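Local structure of transketolase (Campylobacter jejuni, 3L84) at residues K131-L136 and G405-F410; I397-A402 and M431-F436. The protein belongs to the transketolase family of thiamine diphosphate-binding enzymes, with a cofactor-binding domain, a pyrimidine-binding domain and a C-terminal domain. All blocks are in the same frame, centred on the assembly; numbering follows the deposited sequence.

Interaction 1: residues K131-L136 and G405-F410; sequences KKAQNL and GIFLPF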
loop_
_atom_site.group_PDB
_atom_site.type_symbol
_atom_site.label_atom_id
_atom_site.label_comp_id
_atom_site.label_asym_id
_atom_site.label_seq_id
_atom_site.Cartn_x
_atom_site.Cartn_y
_atom_site.Cartn_z
ATOM N N LYS A 131 7.922 -3.727 -25.676
ATOM C CA LYS A 131 7.549 -2.749 -26.683
ATOM C C LYS A 131 8.545 -1.602 -26.814
ATOM O O LYS A 131 8.849 -1.168 -27.947
ATOM C CB LYS A 131 6.144 -2.200 -26.431
ATOM C CG LYS A 131 5.035 -3.206 -26.694
ATOM C CD LYS A 131 4.942 -3.714 -28.118
ATOM C CE LYS A 131 3.711 -4.599 -28.342
ATOM N NZ LYS A 131 3.547 -4.984 -29.767
ATOM N N LYS A 132 9.089 -1.116 -25.689
ATOM C CA LYS A 132 10.091 -0.082 -25.769
ATOM C C LYS A 132 11.394 -0.617 -26.356
ATOM O O LYS A 132 12.051 0.061 -27.180
ATOM C CB LYS A 132 10.341 0.552 -24.404
ATOM C CG LYS A 132 11.330 1.724 -24.432
ATOM C CD LYS A 132 10.855 2.857 -25.361
ATOM C CE LYS A 132 11.856 3.997 -25.483
ATOM N NZ LYS A 132 11.417 5.029 -26.459
ATOM N N ALA A 133 11.765 -1.835 -25.998
ATOM C CA ALA A 133 12.952 -2.460 -26.571
ATOM C C ALA A 133 12.797 -2.595 -28.093
ATOM O O ALA A 133 13.760 -2.395 -28.847
ATOM C CB ALA A 133 13.205 -3.837 -25.923
ATOM N N GLN A 134 11.595 -2.937 -28.553
ATOM C CA GLN A 134 11.291 -3.057 -29.989
ATOM C C GLN A 134 11.430 -1.670 -30.658
ATOM O O GLN A 134 11.954 -1.541 -31.768
ATOM C CB GLN A 134 9.862 -3.603 -30.184
ATOM C CG GLN A 134 9.507 -4.068 -31.584
ATOM C CD GLN A 134 8.038 -4.412 -31.723
ATOM O OE1 GLN A 134 7.407 -4.907 -30.787
ATOM N NE2 GLN A 134 7.486 -4.161 -32.893
ATOM N N ASN A 135 10.955 -0.633 -29.979
ATOM C CA ASN A 135 11.138 0.741 -30.478
ATOM C C ASN A 135 12.614 1.087 -30.653
ATOM O O ASN A 135 12.999 1.717 -31.640
ATOM C CB ASN A 135 10.483 1.753 -29.525
ATOM C CG ASN A 135 10.764 3.192 -29.915
ATOM O OD1 ASN A 135 10.202 3.683 -30.904
ATOM N ND2 ASN A 135 11.639 3.837 -29.186
ATOM N N LEU A 136 13.453 0.707 -29.693
ATOM C CA LEU A 136 14.863 1.039 -29.744
ATOM C C LEU A 136 15.672 0.162 -30.695
ATOM O O LEU A 136 16.546 0.667 -31.409
ATOM C CB LEU A 136 15.443 0.906 -28.336
ATOM C CG LEU A 136 14.990 1.945 -27.316
ATOM C CD1 LEU A 136 15.600 1.598 -25.962
ATOM C CD2 LEU A 136 15.380 3.367 -27.733
ATOM N N GLY A 405 16.497 -6.044 -19.033
ATOM C CA GLY A 405 17.881 -6.249 -19.418
ATOM C C GLY A 405 18.600 -4.988 -19.865
ATOM O O GLY A 405 19.824 -4.992 -19.910
ATOM N N ILE A 406 17.877 -3.955 -20.269
ATOM C CA ILE A 406 18.464 -2.769 -20.891
ATOM C C ILE A 406 17.966 -1.422 -20.316
ATOM O O ILE A 406 18.395 -0.358 -20.838
ATOM C CB ILE A 406 18.245 -2.780 -22.419
ATOM C CG1 ILE A 406 16.749 -2.860 -22.764
ATOM C CG2 ILE A 406 19.073 -3.897 -23.071
ATOM C CD1 ILE A 406 16.421 -2.518 -24.243
ATOM N N PHE A 407 17.156 -1.440 -19.270
ATOM C CA PHE A 407 16.505 -0.220 -18.775
ATOM C C PHE A 407 16.877 0.134 -17.350
ATOM O O PHE A 407 17.179 -0.736 -16.521
ATOM C CB PHE A 407 14.985 -0.321 -18.867
ATOM C CG PHE A 407 14.460 -0.513 -20.261
ATOM C CD1 PHE A 407 14.644 0.459 -21.218
ATOM C CD2 PHE A 407 13.846 -1.686 -20.623
ATOM C CE1 PHE A 407 14.168 0.287 -22.506
ATOM C CE2 PHE A 407 13.365 -1.881 -21.917
ATOM C CZ PHE A 407 13.565 -0.866 -22.859
ATOM N N LEU A 408 16.859 1.439 -17.100
ATOM C CA LEU A 408 17.098 2.073 -15.795
ATOM C C LEU A 408 15.852 2.920 -15.496
ATOM O O LEU A 408 15.795 4.083 -15.953
ATOM C CB LEU A 408 18.345 2.942 -15.876
ATOM C CG LEU A 408 19.635 2.156 -16.061
ATOM C CD1 LEU A 408 20.733 3.046 -16.616
ATOM C CD2 LEU A 408 20.057 1.515 -14.775
ATOM N N PRO A 409 14.868 2.355 -14.800
ATOM C CA PRO A 409 13.591 3.043 -14.650
ATOM C C PRO A 409 13.478 3.852 -13.371
ATOM O O PRO A 409 14.083 3.531 -12.342
ATOM C CB PRO A 409 12.597 1.903 -14.607
ATOM C CG PRO A 409 13.342 0.854 -13.840
ATOM C CD PRO A 409 14.772 0.969 -14.328
ATOM N N PHE A 410 12.641 4.888 -13.433
ATOM C CA PHE A 410 12.226 5.608 -12.227
ATOM C C PHE A 410 10.722 5.708 -12.140
ATOM O O PHE A 410 10.013 5.819 -13.128
ATOM C CB PHE A 410 12.880 7.026 -12.104
ATOM C CG PHE A 410 12.392 8.046 -13.101
ATOM C CD1 PHE A 410 11.229 8.791 -12.855
ATOM C CD2 PHE A 410 13.058 8.228 -14.292
ATOM C CE1 PHE A 410 10.790 9.727 -13.793
ATOM C CE2 PHE A 410 12.617 9.161 -15.223
ATOM C CZ PHE A 410 11.485 9.904 -14.960
#
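The amino nitrogen NZ of Lys132 is gripped by the carbonyl oxygens of Val380 and Gly382, while the aliphatic base of the same side chain lies against Phe407. Lysine suits this buried place because its methylenes can pack on an aromatic ring and still carry the amino group, probably charged, to the carbonyl acceptors. Its CG, anti to the backbone N (chi1 -176°), comes within 3.7 Å of Phe407 CE1, and its CB lies 3.8 Å from Phe407 CZ. The chain then bends at chi2 (59°), and beyond the bend it carries NZ off to its carbonyl partners.

The far end of the Phe407 ring, CE1 and CZ, meets the helix. CZ touches the backbone N of Ala133 at 3.7 Å, with that nitrogen near the ring plane, and CE1 meets Leu136 CD1 at 4.0 Å as the two side chains reach toward each other tip to tip. Ala133 has only a methyl group, which lets the phenyl ring come up to the helix backbone. That methyl, CB, also touches Ile406 CD1 at 3.9 Å. Within the loop, Ile406 CG1 sits over the centre of the Phe407 ring, 3.6 Å above its plane, so the branched isoleucine covers one face of the ring while its CD1 reaches on to the helix.

The contact thus sets the C-terminal part of helix 118-137 against the turn between helix 391-404 and strand 408-414. Ile406 also packs on Leu317, Leu320 and Leu321 of helix 314-321, and Phe407 touches Leu359 of strand 358-362 and meets Phe401 of helix 391-404 edge to face.

Interaction 2: residues I397-A402 and M431-F436; sequences INNAFA and MKIKHF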
loop_
_atom_site.group_PDB
_atom_site.type_symbol
_atom_site.label_atom_id
_atom_site.label_comp_id
_atom_site.label_asym_id
_atom_site.label_seq_id
_atom_site.Cartn_x
_atom_site.Cartn_y
_atom_site.Cartn_z
ATOM N N ILE A 397 5.370 -2.494 -12.442
ATOM C CA ILE A 397 5.764 -2.429 -13.873
ATOM C C ILE A 397 7.227 -2.048 -13.996
ATOM O O ILE A 397 7.985 -2.676 -14.744
ATOM C CB ILE A 397 4.870 -1.407 -14.634
ATOM C CG1 ILE A 397 3.508 -2.022 -14.917
ATOM C CG2 ILE A 397 5.542 -0.873 -15.923
ATOM C CD1 ILE A 397 2.385 -1.062 -15.276
ATOM N N ASN A 398 7.654 -1.045 -13.229
ATOM C CA ASN A 398 9.044 -0.621 -13.300
ATOM C C ASN A 398 9.997 -1.633 -12.684
ATOM O O ASN A 398 11.147 -1.732 -13.124
ATOM C CB ASN A 398 9.197 0.765 -12.691
ATOM C CG ASN A 398 8.894 1.888 -13.658
ATOM O OD1 ASN A 398 8.712 3.073 -13.196
ATOM N ND2 ASN A 398 8.887 1.616 -14.909
ATOM N N ASN A 399 9.534 -2.464 -11.741
ATOM C CA ASN A 399 10.356 -3.597 -11.290
ATOM C C ASN A 399 10.691 -4.504 -12.469
ATOM O O ASN A 399 11.813 -4.995 -12.588
ATOM C CB ASN A 399 9.647 -4.394 -10.203
ATOM C CG ASN A 399 9.616 -3.730 -8.866
ATOM O OD1 ASN A 399 10.334 -2.775 -8.596
ATOM N ND2 ASN A 399 8.759 -4.259 -7.982
ATOM N N ALA A 400 9.727 -4.714 -13.358
ATOM C CA ALA A 400 9.955 -5.499 -14.545
ATOM C C ALA A 400 10.832 -4.776 -15.570
ATOM O O ALA A 400 11.691 -5.425 -16.169
ATOM C CB ALA A 400 8.591 -5.923 -15.168
ATOM N N PHE A 401 10.649 -3.481 -15.775
ATOM C CA PHE A 401 11.577 -2.728 -16.616
ATOM C C PHE A 401 12.994 -2.943 -16.126
ATOM O O PHE A 401 13.922 -3.086 -16.927
ATOM C CB PHE A 401 11.277 -1.216 -16.654
ATOM C CG PHE A 401 10.293 -0.773 -17.712
ATOM C CD1 PHE A 401 8.936 -0.856 -17.532
ATOM C CD2 PHE A 401 10.775 -0.263 -18.919
ATOM C CE1 PHE A 401 8.058 -0.434 -18.519
ATOM C CE2 PHE A 401 9.896 0.167 -19.914
ATOM C CZ PHE A 401 8.547 0.095 -19.707
ATOM N N ALA A 402 13.217 -2.891 -14.822
ATOM C CA ALA A 402 14.550 -3.063 -14.262
ATOM C C ALA A 402 15.130 -4.465 -14.473
ATOM O O ALA A 402 16.354 -4.628 -14.503
ATOM C CB ALA A 402 14.519 -2.709 -12.759
HETATM N N MSE A 431 14.951 -8.052 -4.448
HETATM C CA MSE A 431 15.727 -8.472 -5.623
HETATM C C MSE A 431 17.030 -7.683 -5.813
HETATM O O MSE A 431 17.876 -8.086 -6.593
HETATM C CB MSE A 431 14.912 -8.247 -6.890
HETATM C CG MSE A 431 13.699 -9.134 -7.016
HETATM SE SE MSE A 431 12.955 -9.137 -8.815
HETATM C CE MSE A 431 12.193 -7.348 -8.893
ATOM N N LYS A 432 17.186 -6.572 -5.106
ATOM C CA LYS A 432 18.358 -5.684 -5.262
ATOM C C LYS A 432 18.492 -5.158 -6.683
ATOM O O LYS A 432 19.592 -5.079 -7.225
ATOM C CB LYS A 432 19.661 -6.324 -4.736
ATOM C CG LYS A 432 19.570 -6.816 -3.320
ATOM C CD LYS A 432 20.881 -7.487 -2.891
ATOM C CE LYS A 432 21.961 -6.571 -2.621
ATOM N NZ LYS A 432 23.129 -7.334 -1.966
ATOM N N ILE A 433 17.359 -4.786 -7.282
ATOM C CA ILE A 433 17.356 -4.216 -8.618
ATOM C C ILE A 433 17.592 -2.735 -8.628
ATOM O O ILE A 433 17.393 -2.022 -7.622
ATOM C CB ILE A 433 16.067 -4.506 -9.394
ATOM C CG1 ILE A 433 14.823 -4.118 -8.614
ATOM C CG2 ILE A 433 15.991 -5.982 -9.779
ATOM C CD1 ILE A 433 13.534 -3.909 -9.439
ATOM N N LYS A 434 18.050 -2.224 -9.766
ATOM C CA LYS A 434 18.311 -0.808 -9.963
ATOM C C LYS A 434 17.057 -0.115 -10.482
ATOM O O LYS A 434 16.783 -0.054 -11.674
ATOM C CB LYS A 434 19.540 -0.598 -10.843
ATOM C CG LYS A 434 20.768 -1.248 -10.332
ATOM C CD LYS A 434 21.054 -1.053 -8.824
ATOM C CE LYS A 434 21.228 0.382 -8.425
ATOM N NZ LYS A 434 22.491 0.989 -9.091
ATOM N N HIS A 435 16.256 0.356 -9.541
ATOM C CA HIS A 435 14.960 0.999 -9.782
ATOM C C HIS A 435 14.936 2.172 -8.815
ATOM O O HIS A 435 15.237 2.019 -7.619
ATOM C CB HIS A 435 13.838 -0.001 -9.472
ATOM C CG HIS A 435 12.430 0.521 -9.566
ATOM N ND1 HIS A 435 11.346 -0.313 -9.371
ATOM C CD2 HIS A 435 11.908 1.749 -9.807
ATOM C CE1 HIS A 435 10.224 0.391 -9.471
ATOM N NE2 HIS A 435 10.541 1.655 -9.736
ATOM N N PHE A 436 14.708 3.372 -9.346
ATOM C CA PHE A 436 14.811 4.604 -8.554
ATOM C C PHE A 436 13.433 5.163 -8.264
ATOM O O PHE A 436 12.584 5.239 -9.142
ATOM C CB PHE A 436 15.676 5.618 -9.328
ATOM C CG PHE A 436 16.961 5.015 -9.822
ATOM C CD1 PHE A 436 17.959 4.691 -8.949
ATOM C CD2 PHE A 436 17.129 4.691 -11.144
ATOM C CE1 PHE A 436 19.095 4.085 -9.373
ATOM C CE2 PHE A 436 18.303 4.074 -11.576
ATOM C CZ PHE A 436 19.253 3.742 -10.694
HETATM O O HOH W 1 18.306 -3.998 -12.136
#
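In the pyrimidine-binding domain, the connection from helix 418-431 to strand 436-440 lays Ile433 and His435 against Asn399 and Ala402 of helix 391-404. The polar link is a hydrogen bond from His435 ND1 to Asn399 OD1, 2.8 Å long and somewhat bent, with an N-H...O angle of 142°. The oxygen lies close to the imidazole plane, but the amide is turned steeply against the ring, 78° between planes, and the donor is tilted from the carbonyl plane. His435 CG is anti to the backbone N (chi1 176°); the imidazole lies against the helix. There Asn398 CB approaches NE2 of His435 at 3.4 Å, and the backbone O of Asn398 lies over one face of the ring, toward its rim. Histidine suits this buried place with two ring nitrogens, ND1 for Asn399 and NE2 for Ser411 OG; asparagine offers OD1 to His435 and ND2 to Ala424 O.

Upstream, a Schellman motif ends helix 418-431 with Lys432 in the positive-phi C-prime position. The chain leaves it with Ile433 turned toward helix 391-404, where its CD1 packs 3.7 Å from Ala402 CB and 3.5 Å from Asn399 OD1. Residue 431, modelled as selenomethionine, adds its CE beside Asn399 CB at 4.1 Å.

At Ala402 the small methyl lets the backbone of 431-436 come close, its CB lying 3.7 Å from Lys434 O. A water bridges the backbones here, donating to Ala402 O and accepting from Lys434 N at 3.0 Å, while Lys434 NZ turns away to Ala489 O and Ala486 O.

In the fold
From the N terminus the chain passes first through 131-136, on helix 118-137, and returns after 268 intervening residues to close interaction 1 at 405-410, joining a helix in the thiamine diphosphate-binding region to the start of a strand in the pyrimidine-binding region. Just before that return it runs through 397-402, and after strand 408-414 and helix 418-431 it reaches 431-436, where interaction 2 closes a much shorter loop inside the second region. The segments alternate, so the two contacts cross rather than nest. Strands 408-414 and 436-440 are parallel neighbours in one sheet, joined by a beta-alpha-beta crossover; a probable hydrogen bond from Phe436 N to Pro409 O, 3.1 Å, links the two contacts.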